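Local coordinates for ABC transporter, substrate binding protein (Agrobacterium tumefaciens, PDB 3C9H), which probably captures a solute in the periplasm for uptake by an ABC transporter, and binds a magnesium ion, at residues A22-L27 with L46-I51; K79-G84 with P268-N273; P136-Y141 with S237-W242; I173-I178 with K203-A208; R324-P327 with M333-L336. All coordinates share one frame; numbering follows the deposited sequence.

Contact 1 (A22-L27 with L46-I51); sequences AVFPAL and LATPMI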
# COMPACT_ATOMS: atom_id res chain seq x y z
N ALA A 22 17.00 8.52 2.43
CA ALA A 22 17.69 8.25 3.68
C ALA A 22 18.83 7.27 3.42
O ALA A 22 18.61 6.17 2.88
CB ALA A 22 16.70 7.66 4.70
N VAL A 23 20.04 7.65 3.82
CA VAL A 23 21.22 6.83 3.58
C VAL A 23 21.76 6.26 4.91
O VAL A 23 22.17 7.01 5.80
CB VAL A 23 22.33 7.60 2.81
CG1 VAL A 23 23.54 6.72 2.58
CG2 VAL A 23 21.81 8.12 1.47
N PHE A 24 21.76 4.94 5.01
CA PHE A 24 22.22 4.22 6.21
C PHE A 24 23.63 3.61 5.97
O PHE A 24 23.77 2.63 5.23
CB PHE A 24 21.23 3.12 6.57
CG PHE A 24 19.85 3.61 6.90
CD1 PHE A 24 19.40 3.63 8.21
CD2 PHE A 24 18.97 3.99 5.90
CE1 PHE A 24 18.14 4.06 8.50
CE2 PHE A 24 17.72 4.42 6.19
CZ PHE A 24 17.30 4.46 7.48
N PRO A 25 24.67 4.15 6.61
CA PRO A 25 26.01 3.58 6.43
C PRO A 25 26.13 2.16 6.92
O PRO A 25 25.38 1.76 7.82
CB PRO A 25 26.90 4.49 7.27
CG PRO A 25 26.13 5.74 7.40
CD PRO A 25 24.70 5.31 7.52
N ALA A 26 27.05 1.39 6.33
CA ALA A 26 27.33 0.03 6.77
C ALA A 26 27.60 0.03 8.29
O ALA A 26 28.33 0.89 8.79
CB ALA A 26 28.52 -0.55 6.00
N LEU A 27 27.01 -0.91 9.02
CA LEU A 27 27.23 -0.99 10.47
C LEU A 27 28.69 -1.32 10.81
O LEU A 27 29.21 -0.84 11.83
CB LEU A 27 26.32 -2.05 11.09
CG LEU A 27 24.83 -1.78 11.02
CD1 LEU A 27 24.11 -2.81 11.89
CD2 LEU A 27 24.51 -0.35 11.46
N LEU A 46 8.47 3.92 9.18
CA LEU A 46 8.01 2.55 9.38
C LEU A 46 8.99 1.52 8.78
O LEU A 46 9.07 0.36 9.23
CB LEU A 46 6.61 2.40 8.78
CG LEU A 46 5.49 1.62 9.46
CD1 LEU A 46 5.47 1.74 10.99
CD2 LEU A 46 4.17 2.06 8.82
N ALA A 47 9.74 1.93 7.76
CA ALA A 47 10.71 1.07 7.11
C ALA A 47 11.99 0.85 7.94
O ALA A 47 12.69 -0.14 7.77
CB ALA A 47 11.05 1.62 5.72
N THR A 48 12.27 1.77 8.87
CA THR A 48 13.54 1.81 9.56
C THR A 48 13.88 0.52 10.30
O THR A 48 14.99 0.06 10.19
CB THR A 48 13.63 3.11 10.44
OG1 THR A 48 13.64 4.23 9.54
CG2 THR A 48 14.92 3.15 11.28
N PRO A 49 12.93 -0.09 11.04
CA PRO A 49 13.18 -1.39 11.69
C PRO A 49 13.54 -2.54 10.71
O PRO A 49 14.33 -3.44 11.05
CB PRO A 49 11.86 -1.67 12.42
CG PRO A 49 11.29 -0.33 12.70
CD PRO A 49 11.60 0.43 11.40
N MET A 50 12.97 -2.51 9.51
CA MET A 50 13.35 -3.48 8.48
C MET A 50 14.77 -3.23 8.00
O MET A 50 15.58 -4.17 7.88
CB MET A 50 12.37 -3.49 7.31
CG MET A 50 10.97 -3.97 7.67
SD MET A 50 10.79 -5.66 8.31
CE MET A 50 11.06 -6.55 6.77
N ILE A 51 15.08 -1.96 7.74
CA ILE A 51 16.43 -1.57 7.34
C ILE A 51 17.45 -1.97 8.43
O ILE A 51 18.49 -2.54 8.13
CB ILE A 51 16.49 -0.07 6.99
CG1 ILE A 51 15.64 0.22 5.74
CG2 ILE A 51 17.91 0.35 6.73
CD1 ILE A 51 15.18 1.66 5.56

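Contact 2 (K79-G84 with P268-N273); sequences KETDAG and PEAAAN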
# COMPACT_ATOMS: atom_id res chain seq x y z
N LYS A 79 11.90 4.67 -17.03
CA LYS A 79 12.77 5.70 -17.61
C LYS A 79 14.25 5.39 -17.53
O LYS A 79 14.96 5.53 -18.52
CB LYS A 79 12.52 7.04 -16.95
CG LYS A 79 11.33 7.71 -17.50
CD LYS A 79 11.11 9.05 -16.84
CE LYS A 79 9.66 9.54 -16.97
NZ LYS A 79 9.27 10.22 -15.68
N GLU A 80 14.71 4.98 -16.36
CA GLU A 80 16.11 4.66 -16.16
C GLU A 80 16.52 3.44 -16.98
O GLU A 80 17.54 3.47 -17.64
CB GLU A 80 16.44 4.47 -14.68
CG GLU A 80 16.42 5.79 -13.91
CD GLU A 80 16.50 5.66 -12.38
OE1 GLU A 80 16.31 4.55 -11.83
OE2 GLU A 80 16.74 6.71 -11.73
N THR A 81 15.70 2.41 -16.96
CA THR A 81 15.98 1.20 -17.71
C THR A 81 16.02 1.53 -19.21
O THR A 81 16.97 1.17 -19.88
CB THR A 81 14.95 0.09 -17.43
OG1 THR A 81 14.92 -0.21 -16.03
CG2 THR A 81 15.32 -1.20 -18.21
N ASP A 82 15.01 2.23 -19.70
CA ASP A 82 14.92 2.57 -21.13
C ASP A 82 16.13 3.40 -21.58
O ASP A 82 16.58 3.27 -22.73
CB ASP A 82 13.63 3.36 -21.43
CG ASP A 82 12.37 2.48 -21.44
OD1 ASP A 82 12.44 1.23 -21.37
OD2 ASP A 82 11.28 3.08 -21.52
N ALA A 83 16.63 4.23 -20.69
CA ALA A 83 17.79 5.10 -20.95
C ALA A 83 19.14 4.36 -21.02
O ALA A 83 20.15 4.97 -21.34
CB ALA A 83 17.85 6.19 -19.89
N GLY A 84 19.16 3.07 -20.72
CA GLY A 84 20.39 2.29 -20.70
C GLY A 84 21.17 2.49 -19.42
O GLY A 84 22.34 2.11 -19.32
N PRO A 268 14.71 -5.16 -10.09
CA PRO A 268 14.74 -4.67 -11.45
C PRO A 268 15.83 -5.35 -12.32
O PRO A 268 16.92 -5.68 -11.85
CB PRO A 268 15.02 -3.17 -11.27
CG PRO A 268 14.46 -2.84 -9.89
CD PRO A 268 14.88 -4.07 -9.11
N GLU A 269 15.50 -5.58 -13.58
CA GLU A 269 16.43 -6.07 -14.58
C GLU A 269 17.72 -5.24 -14.65
O GLU A 269 18.81 -5.80 -14.82
CB GLU A 269 15.73 -6.06 -15.94
CG GLU A 269 16.51 -6.72 -17.05
CD GLU A 269 17.44 -5.78 -17.78
OE1 GLU A 269 17.33 -4.54 -17.60
OE2 GLU A 269 18.28 -6.28 -18.57
N ALA A 270 17.59 -3.91 -14.49
CA ALA A 270 18.73 -2.97 -14.62
C ALA A 270 19.36 -2.58 -13.28
O ALA A 270 20.09 -1.58 -13.18
CB ALA A 270 18.29 -1.74 -15.34
N ALA A 271 19.10 -3.37 -12.25
CA ALA A 271 19.75 -3.21 -10.96
C ALA A 271 21.25 -3.14 -11.14
O ALA A 271 21.82 -3.92 -11.91
CB ALA A 271 19.39 -4.38 -10.05
N ALA A 272 21.89 -2.21 -10.43
CA ALA A 272 23.34 -2.14 -10.42
C ALA A 272 23.89 -3.29 -9.57
O ALA A 272 24.94 -3.84 -9.85
CB ALA A 272 23.80 -0.79 -9.89
N ASN A 273 23.15 -3.64 -8.52
CA ASN A 273 23.56 -4.70 -7.61
C ASN A 273 22.41 -5.66 -7.34
O ASN A 273 21.86 -5.69 -6.25
CB ASN A 273 24.08 -4.07 -6.32
CG ASN A 273 25.52 -3.60 -6.46
OD1 ASN A 273 26.45 -4.41 -6.36
ND2 ASN A 273 25.72 -2.31 -6.70
O HOH W 1 14.84 -2.61 -14.80

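Contact 3 (P136-Y141 with S237-W242); sequences PAVFVY and SYAADW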
# COMPACT_ATOMS: atom_id res chain seq x y z
N PRO A 136 -5.23 -3.93 4.78
CA PRO A 136 -6.57 -3.51 4.37
C PRO A 136 -6.72 -2.00 4.16
O PRO A 136 -5.97 -1.22 4.74
CB PRO A 136 -7.44 -3.95 5.54
CG PRO A 136 -6.56 -3.74 6.75
CD PRO A 136 -5.15 -4.14 6.23
N ALA A 137 -7.66 -1.64 3.29
CA ALA A 137 -8.12 -0.26 3.08
C ALA A 137 -9.31 -0.02 4.00
O ALA A 137 -10.38 -0.68 3.85
CB ALA A 137 -8.54 -0.06 1.68
N VAL A 138 -9.15 0.93 4.91
CA VAL A 138 -10.07 1.10 6.04
C VAL A 138 -10.63 2.51 6.11
O VAL A 138 -10.13 3.44 5.46
CB VAL A 138 -9.35 0.79 7.37
CG1 VAL A 138 -8.74 -0.61 7.34
CG2 VAL A 138 -8.27 1.88 7.70
N PHE A 139 -11.68 2.67 6.91
CA PHE A 139 -12.17 3.99 7.27
C PHE A 139 -11.38 4.45 8.49
O PHE A 139 -11.05 3.66 9.36
CB PHE A 139 -13.66 4.00 7.68
CG PHE A 139 -14.64 3.46 6.65
CD1 PHE A 139 -14.28 3.17 5.34
CD2 PHE A 139 -15.96 3.27 7.02
CE1 PHE A 139 -15.23 2.70 4.43
CE2 PHE A 139 -16.92 2.81 6.10
CZ PHE A 139 -16.55 2.53 4.81
N VAL A 140 -11.14 5.74 8.56
CA VAL A 140 -10.60 6.36 9.73
C VAL A 140 -11.54 7.49 10.13
O VAL A 140 -12.28 8.04 9.30
CB VAL A 140 -9.14 6.84 9.53
CG1 VAL A 140 -8.22 5.64 9.28
CG2 VAL A 140 -9.03 7.85 8.38
N TYR A 141 -11.56 7.80 11.42
CA TYR A 141 -12.41 8.89 11.92
C TYR A 141 -11.74 9.61 13.07
O TYR A 141 -10.86 9.06 13.73
CB TYR A 141 -13.80 8.37 12.34
CG TYR A 141 -13.83 7.41 13.51
CD1 TYR A 141 -14.23 7.83 14.79
CD2 TYR A 141 -13.46 6.08 13.36
CE1 TYR A 141 -14.24 6.94 15.86
CE2 TYR A 141 -13.50 5.19 14.40
CZ TYR A 141 -13.88 5.64 15.66
OH TYR A 141 -13.90 4.74 16.69
N SER A 237 -2.60 -0.31 8.12
CA SER A 237 -1.32 -0.44 8.82
C SER A 237 -0.83 0.92 9.31
O SER A 237 -0.46 1.07 10.45
CB SER A 237 -0.30 -1.07 7.87
OG SER A 237 -0.38 -0.47 6.58
N TYR A 238 -0.87 1.91 8.43
CA TYR A 238 -0.47 3.27 8.77
C TYR A 238 -1.45 3.85 9.78
O TYR A 238 -1.02 4.56 10.69
CB TYR A 238 -0.49 4.13 7.52
CG TYR A 238 0.61 3.84 6.48
CD1 TYR A 238 1.45 2.73 6.58
CD2 TYR A 238 0.78 4.69 5.42
CE1 TYR A 238 2.43 2.48 5.60
CE2 TYR A 238 1.75 4.46 4.47
CZ TYR A 238 2.58 3.35 4.56
OH TYR A 238 3.54 3.13 3.60
N ALA A 239 -2.74 3.54 9.63
CA ALA A 239 -3.74 4.05 10.54
C ALA A 239 -3.47 3.51 11.95
O ALA A 239 -3.50 4.26 12.90
CB ALA A 239 -5.13 3.70 10.05
N ALA A 240 -3.20 2.21 12.06
CA ALA A 240 -2.86 1.59 13.34
C ALA A 240 -1.59 2.20 13.94
O ALA A 240 -1.53 2.43 15.16
CB ALA A 240 -2.74 0.06 13.22
N ASP A 241 -0.59 2.50 13.10
CA ASP A 241 0.63 3.18 13.55
C ASP A 241 0.35 4.55 14.12
O ASP A 241 0.81 4.88 15.21
CB ASP A 241 1.64 3.34 12.41
CG ASP A 241 2.94 3.94 12.88
OD1 ASP A 241 3.61 3.29 13.71
OD2 ASP A 241 3.28 5.06 12.44
N TRP A 242 -0.42 5.34 13.38
CA TRP A 242 -0.87 6.66 13.84
C TRP A 242 -1.64 6.58 15.16
O TRP A 242 -1.30 7.31 16.11
CB TRP A 242 -1.74 7.37 12.80
CG TRP A 242 -0.94 8.27 12.00
CD1 TRP A 242 -0.12 7.94 10.95
CD2 TRP A 242 -0.78 9.67 12.21
NE1 TRP A 242 0.52 9.06 10.47
CE2 TRP A 242 0.14 10.14 11.22
CE3 TRP A 242 -1.35 10.59 13.09
CZ2 TRP A 242 0.51 11.48 11.13
CZ3 TRP A 242 -0.98 11.92 13.00
CH2 TRP A 242 -0.06 12.35 12.02

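Contact 4 (I173-I178 with K203-A208); sequences IATYDI and KAMGAA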
# COMPACT_ATOMS: atom_id res chain seq x y z
N ILE A 173 -13.96 15.67 4.79
CA ILE A 173 -13.66 14.25 4.54
C ILE A 173 -12.60 14.17 3.47
O ILE A 173 -12.41 15.10 2.68
CB ILE A 173 -14.90 13.43 4.14
CG1 ILE A 173 -15.47 13.93 2.81
CG2 ILE A 173 -15.96 13.48 5.28
CD1 ILE A 173 -16.48 13.01 2.22
N ALA A 174 -11.90 13.04 3.45
CA ALA A 174 -10.76 12.89 2.57
C ALA A 174 -10.56 11.44 2.08
O ALA A 174 -10.98 10.49 2.74
CB ALA A 174 -9.49 13.37 3.26
N THR A 175 -9.93 11.32 0.92
CA THR A 175 -9.57 10.04 0.33
C THR A 175 -8.35 10.21 -0.59
O THR A 175 -7.81 11.32 -0.77
CB THR A 175 -10.76 9.42 -0.44
OG1 THR A 175 -10.49 8.05 -0.72
CG2 THR A 175 -11.05 10.18 -1.75
N TYR A 176 -7.87 9.09 -1.13
CA TYR A 176 -6.75 9.11 -2.06
C TYR A 176 -7.17 9.80 -3.36
O TYR A 176 -8.25 9.57 -3.87
CB TYR A 176 -6.30 7.70 -2.43
CG TYR A 176 -5.27 7.10 -1.51
CD1 TYR A 176 -5.57 5.97 -0.74
CD2 TYR A 176 -4.00 7.63 -1.42
CE1 TYR A 176 -4.60 5.39 0.08
CE2 TYR A 176 -3.04 7.05 -0.61
CZ TYR A 176 -3.34 5.93 0.12
OH TYR A 176 -2.36 5.38 0.91
N ASP A 177 -6.28 10.65 -3.85
CA ASP A 177 -6.31 11.10 -5.21
C ASP A 177 -5.79 9.97 -6.08
O ASP A 177 -4.58 9.72 -6.14
CB ASP A 177 -5.42 12.32 -5.35
CG ASP A 177 -5.45 12.92 -6.74
OD1 ASP A 177 -5.95 12.27 -7.70
OD2 ASP A 177 -4.98 14.05 -6.86
N ILE A 178 -6.70 9.29 -6.74
CA ILE A 178 -6.35 8.12 -7.51
C ILE A 178 -5.51 8.45 -8.74
O ILE A 178 -4.86 7.57 -9.30
CB ILE A 178 -7.55 7.23 -7.87
CG1 ILE A 178 -8.40 7.83 -9.00
CG2 ILE A 178 -8.38 6.95 -6.63
CD1 ILE A 178 -9.40 6.84 -9.58
N LYS A 203 -19.84 9.91 -5.83
CA LYS A 203 -20.70 11.09 -5.98
C LYS A 203 -21.01 11.76 -4.63
O LYS A 203 -20.79 12.96 -4.49
CB LYS A 203 -21.99 10.73 -6.72
CG LYS A 203 -21.76 10.44 -8.21
CD LYS A 203 -22.98 9.76 -8.87
CE LYS A 203 -22.73 9.42 -10.37
NZ LYS A 203 -22.51 10.64 -11.25
N ALA A 204 -21.45 10.97 -3.65
CA ALA A 204 -21.68 11.50 -2.29
C ALA A 204 -20.45 12.22 -1.73
O ALA A 204 -20.58 13.28 -1.11
CB ALA A 204 -22.12 10.40 -1.34
N MET A 205 -19.26 11.66 -1.94
CA MET A 205 -18.03 12.28 -1.41
C MET A 205 -17.79 13.62 -2.12
O MET A 205 -17.39 14.62 -1.48
CB MET A 205 -16.80 11.35 -1.55
CG MET A 205 -16.76 10.14 -0.56
SD MET A 205 -15.23 9.15 -0.55
CE MET A 205 -15.40 8.38 -2.13
N GLY A 206 -18.01 13.66 -3.43
CA GLY A 206 -17.87 14.90 -4.19
C GLY A 206 -18.84 15.99 -3.73
O GLY A 206 -18.46 17.15 -3.65
N ALA A 207 -20.08 15.61 -3.41
CA ALA A 207 -21.09 16.53 -2.84
C ALA A 207 -20.72 17.01 -1.43
O ALA A 207 -21.01 18.15 -1.06
CB ALA A 207 -22.43 15.87 -2.82
N ALA A 208 -20.05 16.14 -0.66
CA ALA A 208 -19.47 16.52 0.63
C ALA A 208 -18.16 17.31 0.51
O ALA A 208 -17.52 17.61 1.52
CB ALA A 208 -19.28 15.28 1.52

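Contact 5 (R324-P327 with M333-L336); sequences RPVP and MVYL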
# COMPACT_ATOMS: atom_id res chain seq x y z
N ARG A 324 -11.33 -8.80 0.67
CA ARG A 324 -11.23 -8.90 -0.78
C ARG A 324 -9.77 -8.65 -1.21
O ARG A 324 -9.44 -7.57 -1.69
CB ARG A 324 -12.19 -7.91 -1.46
CG ARG A 324 -13.66 -8.01 -1.01
CD ARG A 324 -14.21 -9.43 -1.23
NE ARG A 324 -15.66 -9.44 -1.44
CZ ARG A 324 -16.57 -9.27 -0.48
NH1 ARG A 324 -16.19 -9.08 0.77
NH2 ARG A 324 -17.86 -9.28 -0.77
N PRO A 325 -8.90 -9.67 -1.03
CA PRO A 325 -7.49 -9.53 -1.45
C PRO A 325 -7.32 -9.65 -2.95
O PRO A 325 -8.23 -10.09 -3.64
CB PRO A 325 -6.77 -10.67 -0.74
CG PRO A 325 -7.84 -11.69 -0.41
CD PRO A 325 -9.17 -10.98 -0.42
N VAL A 326 -6.12 -9.28 -3.41
CA VAL A 326 -5.77 -9.27 -4.84
C VAL A 326 -4.65 -10.31 -5.08
O VAL A 326 -3.59 -10.24 -4.44
CB VAL A 326 -5.29 -7.85 -5.27
CG1 VAL A 326 -5.21 -7.75 -6.77
CG2 VAL A 326 -6.22 -6.74 -4.68
N PRO A 327 -4.88 -11.30 -5.97
CA PRO A 327 -3.86 -12.31 -6.28
C PRO A 327 -2.83 -11.80 -7.31
O PRO A 327 -3.16 -10.97 -8.17
CB PRO A 327 -4.67 -13.46 -6.86
CG PRO A 327 -5.89 -12.79 -7.49
CD PRO A 327 -6.14 -11.51 -6.72
N MET A 333 -3.36 -9.85 -16.35
CA MET A 333 -4.80 -10.03 -16.62
C MET A 333 -5.75 -9.69 -15.47
O MET A 333 -6.90 -9.32 -15.71
CB MET A 333 -5.08 -11.48 -17.05
CG MET A 333 -4.71 -12.53 -15.99
SD MET A 333 -5.12 -14.19 -16.55
CE MET A 333 -3.85 -15.19 -15.75
N VAL A 334 -5.30 -9.84 -14.22
CA VAL A 334 -6.12 -9.44 -13.06
C VAL A 334 -6.37 -7.91 -13.01
O VAL A 334 -7.38 -7.44 -12.45
CB VAL A 334 -5.45 -9.89 -11.71
CG1 VAL A 334 -6.34 -9.53 -10.50
CG2 VAL A 334 -5.18 -11.39 -11.74
N TYR A 335 -5.44 -7.17 -13.62
CA TYR A 335 -5.41 -5.71 -13.54
C TYR A 335 -5.84 -5.00 -14.82
O TYR A 335 -5.68 -5.53 -15.92
CB TYR A 335 -4.00 -5.28 -13.21
CG TYR A 335 -3.43 -6.01 -12.03
CD1 TYR A 335 -2.51 -7.05 -12.20
CD2 TYR A 335 -3.81 -5.68 -10.73
CE1 TYR A 335 -1.98 -7.72 -11.11
CE2 TYR A 335 -3.27 -6.34 -9.62
CZ TYR A 335 -2.36 -7.36 -9.83
OH TYR A 335 -1.85 -8.01 -8.74
N LEU A 336 -6.33 -3.77 -14.64
CA LEU A 336 -6.83 -2.93 -15.74
C LEU A 336 -5.71 -2.47 -16.66
O LEU A 336 -4.70 -1.95 -16.21
CB LEU A 336 -7.54 -1.68 -15.18
CG LEU A 336 -8.95 -1.85 -14.63
CD1 LEU A 336 -8.98 -2.89 -13.51
CD2 LEU A 336 -9.49 -0.52 -14.12

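Contact 1 (A22-L27 with L46-I51)
Where Phe24 ends the strand 20-24 and Ile51 rides on helix 44-57, strand and helix come nearest, with CA atoms 8.3 Å apart, and no hydrogen bond joins residues 22-27 to 46-51. The contact is carried by a single aromatic ring. Phe24 turns its CG anti to its own carbonyl carbon (chi1 -61°), and the ring reaches across to the helix, where one of its faces receives the branch methyl of Ile51. This is a CH-pi contact with the methyl almost on the ring axis: Ile51 CG2 stands 3.8 Å from the centroid of the Phe24 ring, only 10° off the normal. The other arm of the isoleucine slides along to the far end of the ring, where Ile51 CD1 lies 3.8 Å from Phe24 CE2, so one residue covers the centre and one end of the ring together. The setting is an alpha/beta lobe as in other periplasmic binding proteins. Helix 44-57 links the parallel strands 35-40 and 62-67, while the segment 20-24 pairs antiparallel with 62-67 through backbone bonds of Ala22 with Tyr65 and Phe24 with Val63. Thr48 meets the ring at its rim, near its plane, with OG1 4.2 Å from Phe24 CZ. Its hydroxyl is bound to Glu44 O, one turn back in the helix. The helix is kinked at Pro49, which has no N-H to give, and Met50 N reaches back only weakly, to Ala47 O. Gln55 NE2, a turn further on, bonds to Phe24 O and thereby ties the end of the strand to the same helix.

Contact 2 (K79-G84 with P268-N273)
Van der Waals contact here comes down to Thr81, near the end of helix 70-82, touching Ala270 and Glu269 in the loop after strand 258-268. The Ala270 methyl sits against both branches of the threonine, nearer to the hydroxyl: Ala270 CB is 3.8 Å from Thr81 OG1. Thr81 CG2, set anti to its backbone N (chi1 -58° for OG1), turns to the carboxylate of Glu269, with OE1 3.9 Å away; the two side chains run obliquely past each other. The polar link is indirect. One water donates to Thr81 OG1 at 2.7 Å and accepts from Ala270 N at 3.1 Å, bridging side chain and backbone, while Thr81 OG1 also bonds to Ile77 O within the helix. The contact joins a helix end to a turn: helix 70-82 closes in a Schellman motif with Gly84 at positive phi, and Pro268 to Ala271 form a type I beta turn that follows strand 258-268 in the solute-binding protein fold, with Ala271 N bonded to Pro268 O. Backbone hydrogen bonds outside the pair hold the turn in place, Glu269 with Tyr107 and Ala270 with Thr87. Tyr107 also touches Thr81, and its hydroxyl bonds to Asp82 OD1.

Contact 3 (P136-Y141 with S237-W242)
Val140 and Val138 both take the rotamer that sets CG1 anti to the carbonyl carbon and beside the backbone N (chi1 -64° and -56°), and the two valines present different methyls to Ala239. From Val140 it is CG1 that arrives, 3.7 Å from Ala239 CB. Val138 offers CG2 instead, and more loosely, at 4.3 Å from the same Ala239 CB. A single methyl on helix 236-245 is thus approached by two residues spaced two apart along strand 135-142, both of which point their CB atoms to the helix. The short alanine side chain is consistent with the close approach: the CA atoms of Val140 and Ala239 are 7.3 Å apart, and no hydrogen bond crosses. Ile251 of strand 249-252 touches both Val138 and Ala239, continuing the apolar patch onto the next strand within the buried core. At the start of the helix, Ser237 OG bonds to Glu135 OE1, a polar tie to the residue just before the strand segment. The next residue, Tyr238, turns another way, its OH bonded to Asp43 N and to a citrate probably from the crystallisation liquor. Strand 135-142 pairs antiparallel with both 230-235 and 249-252, and helix 236-245 connects those two flanking strands, so Ala239 packs as the helix crosses over the intervening strand, an arrangement consistent with the alpha/beta lobes of periplasmic binding proteins.

Contact 4 (I173-I178 with K203-A208)
Met205 and Ala208, at the close of helix 198-207, cover Ile173 and Thr175 of strand 173-176 in an alpha/beta layer of the solute-binding protein fold. The strand runs parallel to 211-213, and helices 183-194 and 198-207 lie in the connection between them. Along the helix, Ala204 comes first; it faces helix 155-164, where it touches Val159 and Leu162. Met205 follows and does most of the covering. Its CG is anti to the carbonyl carbon, and the chain then runs extended to the sulfur before bending at the last torsion (chi3 -70°). The side chain crosses that of Ile173 at about a right angle, so that the isoleucine terminus meets the base of the methionine rather than its sulfur: Met205 CG is 4.0 Å from Ile173 CD1. The sulfur goes on toward Thr175, whose CG2 lies at a loose 4.5 Å from Met205 SD. Thr175 spends its hydroxyl on the neighbouring strand, OG1 bonding to Tyr232 O, which leaves the methyl for the helix. Ala208, just past the helix, shares the same isoleucine and also touches Leu162. The reach of Ile173 follows from its first torsion, which sets CG1 between backbone N and carbonyl carbon (chi1 64°), with the chain extended beyond it; this brings CD1 to 3.7 Å from Ala208 CB.

Contact 5 (R324-P327 with M333-L336)
Val326 and Tyr335 make the closest apolar touch between these two short segments, Val326 CG1 lying 3.7 Å from Tyr335 CE2. The methyl comes to the ring obliquely, and it also lies near the phenol oxygen, with Val326 CG1 3.9 Å from Tyr335 OH. That same CG1 meets Val334 as well, at 4.3 Å from Val334 CG1, so one methyl of the valine serves two consecutive residues. Pro327 adds its ring, with CD 4.3 Å from Val334 CG1. Its carbonyl oxygen comes up to the Val334 methyls, 4.1 Å from CG2, and stands 3.3 Å from Tyr335 OH. What places these groups is partly torsional: Val326 holds CG1 anti to the backbone N (chi1 -168°), and Tyr335 holds CG anti to the carbonyl carbon (chi1 -51°), an orientation that swings the ring back to the first segment although its CB does not point there. Val334 CB lies over one face of the Tyr335 ring, 4.1 Å above its plane and displaced to the rim. Val334 itself closes a short 3-10 turn, and five residues, 328-332, separate the two segments. Further out, Arg324 pairs through its backbone with Thr258 and Val260, which sets strand 323-325 parallel to strand 258-268. The contact is thus a short local return of the chain between strand 323-325 and the C-terminal helix 338-353 of a periplasmic-binding-protein fold, packed against helix 96-104 through Met96, Asp97 and Val100 at the tyrosine and against helix 183-194 through Arg190, which touches both valines.

Overall arrangement
The contacts trace the two-lobed layout expected of a periplasmic binding protein. Contacts 1 and 2 belong to one end of the molecule, their centres 23 Å apart, on helices 44-57 and 70-82. Contacts 3 and 4, 17 Å apart, lie in the other and are related through strand 230-235, which pairs with both 135-142 and 173-176. Along the chain contact 1 comes first; contact 4 is nested within contact 3, itself nested within contact 2, and contact 5 follows. Contact 5 is centred 22 Å from contact 3 and 31 Å from contact 1. Contacts 1 and 3 touch, Leu46 CD2 meeting Tyr238 CD1 at 3.6 Å, and strand 258-268 pairs with 90-93, 135-142 and 323-325, consistent with two lobes joined around a solute site.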